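Local coordinates for alginate lyase, family PL7 (Zobellia galactanivorans, PDB 4BE3), which cleaves alginate, the polyuronate of brown algae, probably by beta-elimination from chain ends as an exolytic lyase of family PL7, at residues A97-S102 / K267-N272; Y261-G266 / L273-G278. One frame throughout, in Å; residues are numbered along the deposited sequence. Where two conformers were deposited one is given.

Contact 1: residues A97-S102 / K267-N272; sequences ARVAAS and KSPEDN
Val99 and Pro269 join two loops of the PL7 beta-jelly roll: one leads from strand 80-90 into strand 104-112, the other follows strand 260-262 on the way to helix 286-291. The first loop touches the second through Arg98 and Val99, just where a type I beta turn from Val99 to Ser102 begins, closed by Ser102 N to Val99 O at 3.0 Å. On the other side the chain from Ser268 to Asn272 makes a short helix-like turn, with Asp271 N bonded to Ser268 O at 2.9 Å.

The apolar part is small and buried. With CG2 anti to its own carbonyl carbon, Val99 puts this methyl against the pyrrolidine ring, touching Pro269 CB at 3.8 Å and Pro269 CG at 4.0 Å; the two side chains cross at about a right angle. Arg98 likewise crosses the proline at about a right angle, its NH2 4.0 Å from Pro269 CB.

The charged part lies toward solvent and is looser. Although Glu270 starts away from the first loop, the bend at its chi2 (65°) brings CD back, and OE2 comes to the guanidinium edge. The direct pairing is a long salt bridge, Arg98 NH2 to Glu270 OE2 at 3.8 Å, with the guanidinium and carboxylate planes 27° apart. Asp96 is the stronger partner of NH2, holding it by a salt bridge from the arginine's own loop. A water in the guanidinium plane bridges the two groups: it accepts from Arg98 NH1 at 3.0 Å and donates to Glu270 OE2 at 3.1 Å.

Contact 2: residues Y261-G266 / L273-G278; sequences YNQTNG and LVWSTG
The backbones of Gln263-Gly266 and Trp275-Gly278 draw together at an angle of 36°, from 7.5 Å between the CA atoms of Gln263 and Trp275 to 4.4 Å between those of Gly266 and Gly278. Both belong to a loop that leaves strand 260-262 of the beta-jelly roll, opening with an Asx turn, Thr264 N to Asn262 OD1.

Asn265 and Thr277 carry the polar part. With chi1 of 52°, Asn265 CG sits between its own N and carbonyl carbon: OD1 accepts Thr277 N at 3.1 Å, the donor lying above the carbonyl plane, while ND2 gives a nearly straight bond to Trp275 O at 2.9 Å. OD1 also accepts Lys267 N and ND2 donates to Asn63 OD1. A leucine in place of Asn265 would probably leave Thr277 N and Lys267 N without their acceptor, and Trp275 O and Asn63 OD1 without the donor ND2.

Thr277 answers with its hydroxyl, OG1 accepting Asn265 N at 2.7 Å in a clearly bent bond. The side chains of Gln263 and Trp275 lie side by side, pointing the same way, the amide at the indole edge, nearly perpendicular (85°). A water donates to Gln263 O at 2.8 Å and Trp275 O at 2.7 Å.

The contacts lie side by side, their centres about 6 Å apart, and share one run of chain: 267-272 is the connection between 261-266 and 273-278, and with 97-102 far earlier in the chain, the segments of contacts 1 and 2 alternate in sequence. Loop 97-102 also meets 273-278 directly, through a probable hydrogen bond from Ala101 N to Val274 O (2.9 Å) and packing of Ser102 OG on Thr277 CB (3.3 Å). Contact 2 is nearer the centre of the chain, at about 12 Å against about 17 Å. It also leads toward the pocket: the side chain of Gln263 is about 10 Å from the bound tartaric acid, and Tyr261 makes a cation-pi contact with Arg65, one of the residues lining that pocket.

Contact 1: residues A97-S102 / K267-N272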
loop_
_atom_site.group_PDB
_atom_site.type_symbol
_atom_site.label_atom_id
_atom_site.label_comp_id
_atom_site.label_asym_id
_atom_site.label_seq_id
_atom_site.Cartn_x
_atom_site.Cartn_y
_atom_site.Cartn_z
ATOM N N ALA A 97 -35.179 18.449 -9.727
ATOM C CA ALA A 97 -34.345 18.222 -10.991
ATOM C C ALA A 97 -33.438 19.351 -11.328
ATOM O O ALA A 97 -32.549 19.146 -12.166
ATOM C CB ALA A 97 -35.365 18.039 -12.191
ATOM N N ARG A 98 -33.532 20.504 -10.674
ATOM C CA ARG A 98 -32.581 21.582 -10.970
ATOM C C ARG A 98 -31.222 21.297 -10.236
ATOM O O ARG A 98 -30.254 21.993 -10.583
ATOM C CB ARG A 98 -33.099 22.913 -10.280
ATOM C CG ARG A 98 -34.364 23.361 -11.077
ATOM C CD ARG A 98 -34.899 24.624 -10.265
ATOM N NE ARG A 98 -35.240 24.227 -8.876
ATOM C CZ ARG A 98 -35.215 25.046 -7.797
ATOM N NH1 ARG A 98 -34.892 26.348 -7.888
ATOM N NH2 ARG A 98 -35.404 24.599 -6.537
ATOM N N VAL A 99 -31.244 20.356 -9.325
ATOM C CA VAL A 99 -29.988 20.118 -8.453
ATOM C C VAL A 99 -29.259 18.978 -9.139
ATOM O O VAL A 99 -29.792 17.888 -9.237
ATOM C CB VAL A 99 -30.489 19.744 -7.028
ATOM C CG1 VAL A 99 -29.224 19.485 -6.190
ATOM C CG2 VAL A 99 -31.284 20.962 -6.432
ATOM N N ALA A 100 -27.956 19.190 -9.397
ATOM C CA ALA A 100 -27.095 18.258 -10.209
ATOM C C ALA A 100 -27.054 16.948 -9.502
ATOM O O ALA A 100 -27.036 15.917 -10.220
ATOM C CB ALA A 100 -25.714 18.904 -10.336
ATOM N N ALA A 101 -26.981 16.895 -8.153
ATOM C CA ALA A 101 -26.901 15.532 -7.531
ATOM C C ALA A 101 -28.124 14.697 -7.494
ATOM O O ALA A 101 -28.077 13.520 -7.122
ATOM C CB ALA A 101 -26.357 15.725 -6.029
ATOM N N SER A 102 -29.324 15.334 -7.774
ATOM C CA SER A 102 -30.528 14.542 -7.532
ATOM C C SER A 102 -30.559 13.232 -8.369
ATOM O O SER A 102 -30.065 13.183 -9.476
ATOM C CB SER A 102 -31.802 15.346 -8.019
ATOM O OG SER A 102 -31.935 16.443 -7.087
ATOM N N LYS A 267 -32.065 17.763 2.045
ATOM C CA LYS A 267 -31.699 19.145 2.318
ATOM C C LYS A 267 -32.353 20.107 1.339
ATOM O O LYS A 267 -32.624 19.769 0.185
ATOM C CB LYS A 267 -30.169 19.301 2.339
ATOM C CG LYS A 267 -29.584 18.382 3.484
ATOM C CD LYS A 267 -28.069 18.543 3.432
ATOM C CE LYS A 267 -27.654 19.727 4.328
ATOM N NZ LYS A 267 -26.246 20.061 3.896
ATOM N N SER A 268 -32.519 21.340 1.784
ATOM C CA SER A 268 -33.182 22.352 0.966
ATOM C C SER A 268 -32.297 22.796 -0.180
ATOM O O SER A 268 -31.137 23.216 0.035
ATOM C CB SER A 268 -33.506 23.583 1.825
ATOM O OG SER A 268 -34.414 23.233 2.852
ATOM N N PRO A 269 -32.815 22.736 -1.422
ATOM C CA PRO A 269 -31.997 23.194 -2.593
ATOM C C PRO A 269 -31.524 24.595 -2.453
ATOM O O PRO A 269 -30.436 24.876 -2.856
ATOM C CB PRO A 269 -32.951 23.046 -3.771
ATOM C CG PRO A 269 -33.748 21.755 -3.421
ATOM C CD PRO A 269 -34.083 22.062 -1.907
ATOM N N GLU A 270 -32.318 25.462 -1.781
ATOM C CA GLU A 270 -31.886 26.857 -1.594
ATOM C C GLU A 270 -30.575 26.920 -0.851
ATOM O O GLU A 270 -29.783 27.832 -1.022
ATOM C CB GLU A 270 -33.051 27.685 -0.874
ATOM C CG GLU A 270 -34.342 27.740 -1.692
ATOM C CD GLU A 270 -35.037 26.338 -1.900
ATOM O OE1 GLU A 270 -34.960 25.520 -0.918
ATOM O OE2 GLU A 270 -35.573 26.003 -3.053
ATOM N N ASP A 271 -30.296 25.974 -0.001
ATOM C CA ASP A 271 -29.022 26.016 0.705
ATOM C C ASP A 271 -27.798 25.588 -0.115
ATOM O O ASP A 271 -26.698 26.012 0.168
ATOM C CB ASP A 271 -29.095 25.196 1.998
ATOM C CG ASP A 271 -30.135 25.872 3.029
ATOM O OD1 ASP A 271 -30.590 27.052 2.809
ATOM O OD2 ASP A 271 -30.501 25.213 4.006
ATOM N N ASN A 272 -27.975 24.720 -1.111
ATOM C CA ASN A 272 -26.833 24.381 -1.964
ATOM C C ASN A 272 -27.482 23.772 -3.250
ATOM O O ASN A 272 -27.908 22.617 -3.246
ATOM C CB ASN A 272 -26.027 23.282 -1.325
ATOM C CG ASN A 272 -24.782 22.992 -2.105
ATOM O OD1 ASN A 272 -24.803 22.823 -3.340
ATOM N ND2 ASN A 272 -23.676 22.837 -1.383
HETATM O O HOH W 1 -34.280 27.676 -5.284
#

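Contact 2: residues Y261-G266 / L273-G278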
loop_
_atom_site.group_PDB
_atom_site.type_symbol
_atom_site.label_atom_id
_atom_site.label_comp_id
_atom_site.label_asym_id
_atom_site.label_seq_id
_atom_site.Cartn_x
_atom_site.Cartn_y
_atom_site.Cartn_z
ATOM N N TYR A 261 -23.513 5.075 -2.156
ATOM C CA TYR A 261 -23.376 6.322 -1.376
ATOM C C TYR A 261 -24.431 7.205 -2.037
ATOM O O TYR A 261 -24.225 7.699 -3.180
ATOM C CB TYR A 261 -21.948 6.831 -1.661
ATOM C CG TYR A 261 -21.634 8.207 -1.051
ATOM C CD1 TYR A 261 -22.391 8.741 0.013
ATOM C CD2 TYR A 261 -20.493 8.906 -1.546
ATOM C CE1 TYR A 261 -21.973 9.974 0.595
ATOM C CE2 TYR A 261 -20.118 10.112 -0.967
ATOM C CZ TYR A 261 -20.837 10.606 0.059
ATOM O OH TYR A 261 -20.414 11.812 0.602
ATOM N N ASN A 262 -25.523 7.367 -1.351
ATOM C CA ASN A 262 -26.753 8.019 -1.950
ATOM C C ASN A 262 -26.498 9.477 -2.080
ATOM O O ASN A 262 -26.199 10.084 -1.084
ATOM C CB ASN A 262 -27.883 7.791 -1.014
ATOM C CG ASN A 262 -29.253 8.028 -1.716
ATOM O OD1 ASN A 262 -29.258 8.573 -2.833
ATOM N ND2 ASN A 262 -30.317 7.594 -1.101
ATOM N N GLN A 263 -26.635 10.090 -3.290
ATOM C CA GLN A 263 -26.411 11.528 -3.281
ATOM C C GLN A 263 -27.767 12.245 -3.280
ATOM O O GLN A 263 -27.768 13.473 -3.326
ATOM C CB GLN A 263 -25.819 11.923 -4.637
ATOM C CG GLN A 263 -24.529 11.096 -4.908
ATOM C CD GLN A 263 -23.435 11.459 -3.910
ATOM O OE1 GLN A 263 -23.065 10.572 -3.009
ATOM N NE2 GLN A 263 -22.883 12.608 -3.989
ATOM N N THR A 264 -28.855 11.518 -3.096
ATOM C CA THR A 264 -30.119 12.288 -2.942
ATOM C C THR A 264 -30.477 12.352 -1.431
ATOM O O THR A 264 -30.590 11.353 -0.740
ATOM C CB THR A 264 -31.269 11.484 -3.664
ATOM O OG1 THR A 264 -30.979 11.372 -5.048
ATOM C CG2 THR A 264 -32.591 12.393 -3.608
ATOM N N ASN A 265 -30.515 13.562 -0.936
ATOM C CA ASN A 265 -30.854 13.837 0.482
ATOM C C ASN A 265 -32.096 14.687 0.561
ATOM O O ASN A 265 -32.723 15.028 -0.463
ATOM C CB ASN A 265 -29.672 14.558 1.128
ATOM C CG ASN A 265 -29.265 15.766 0.307
ATOM O OD1 ASN A 265 -30.051 16.718 0.241
ATOM N ND2 ASN A 265 -28.014 15.760 -0.304
ATOM N N GLY A 266 -32.441 15.072 1.794
ATOM C CA GLY A 266 -33.645 15.906 1.949
ATOM C C GLY A 266 -33.302 17.328 2.293
ATOM O O GLY A 266 -34.227 18.096 2.654
ATOM N N LEU A 273 -27.615 24.600 -4.256
ATOM C CA LEU A 273 -28.246 24.158 -5.534
ATOM C C LEU A 273 -27.546 23.050 -6.293
ATOM O O LEU A 273 -28.078 22.565 -7.225
ATOM C CB LEU A 273 -28.500 25.346 -6.541
ATOM C CG LEU A 273 -29.650 25.010 -7.510
ATOM C CD1 LEU A 273 -30.971 24.983 -6.787
ATOM C CD2 LEU A 273 -29.800 26.044 -8.650
ATOM N N VAL A 274 -26.315 22.633 -5.942
ATOM C CA VAL A 274 -25.640 21.548 -6.644
ATOM C C VAL A 274 -25.796 20.212 -5.926
ATOM O O VAL A 274 -25.995 19.155 -6.568
ATOM C CB VAL A 274 -24.141 21.819 -6.772
ATOM C CG1 VAL A 274 -23.333 20.635 -7.443
ATOM C CG2 VAL A 274 -23.983 23.106 -7.603
ATOM N N TRP A 275 -25.828 20.270 -4.577
ATOM C CA TRP A 275 -25.809 18.991 -3.783
ATOM C C TRP A 275 -26.995 18.798 -2.832
ATOM O O TRP A 275 -27.107 17.694 -2.324
ATOM C CB TRP A 275 -24.521 19.004 -2.857
ATOM C CG TRP A 275 -23.279 19.034 -3.679
ATOM C CD1 TRP A 275 -22.447 20.114 -3.975
ATOM C CD2 TRP A 275 -22.642 17.870 -4.345
ATOM N NE1 TRP A 275 -21.377 19.693 -4.748
ATOM C CE2 TRP A 275 -21.476 18.385 -5.031
ATOM C CE3 TRP A 275 -22.992 16.524 -4.481
ATOM C CZ2 TRP A 275 -20.626 17.528 -5.790
ATOM C CZ3 TRP A 275 -22.125 15.647 -5.213
ATOM C CH2 TRP A 275 -20.978 16.132 -5.840
ATOM N N SER A 276 -27.818 19.843 -2.533
ATOM C CA SER A 276 -28.962 19.644 -1.598
ATOM C C SER A 276 -30.194 19.433 -2.461
ATOM O O SER A 276 -30.616 20.336 -3.125
ATOM C CB SER A 276 -29.146 20.907 -0.657
ATOM O OG SER A 276 -27.896 20.904 0.132
ATOM N N THR A 277 -30.692 18.185 -2.451
ATOM C CA THR A 277 -31.610 17.773 -3.491
ATOM C C THR A 277 -33.110 17.853 -3.128
ATOM O O THR A 277 -33.939 17.659 -3.990
ATOM C CB THR A 277 -31.296 16.327 -3.856
ATOM O OG1 THR A 277 -31.197 15.530 -2.638
ATOM C CG2 THR A 277 -29.871 16.265 -4.450
ATOM N N GLY A 278 -33.421 18.097 -1.855
ATOM C CA GLY A 278 -34.846 18.386 -1.489
ATOM C C GLY A 278 -35.770 17.216 -1.826
ATOM O O GLY A 278 -36.896 17.444 -2.218
HETATM O O HOH W 2 -25.796 15.337 -2.686
#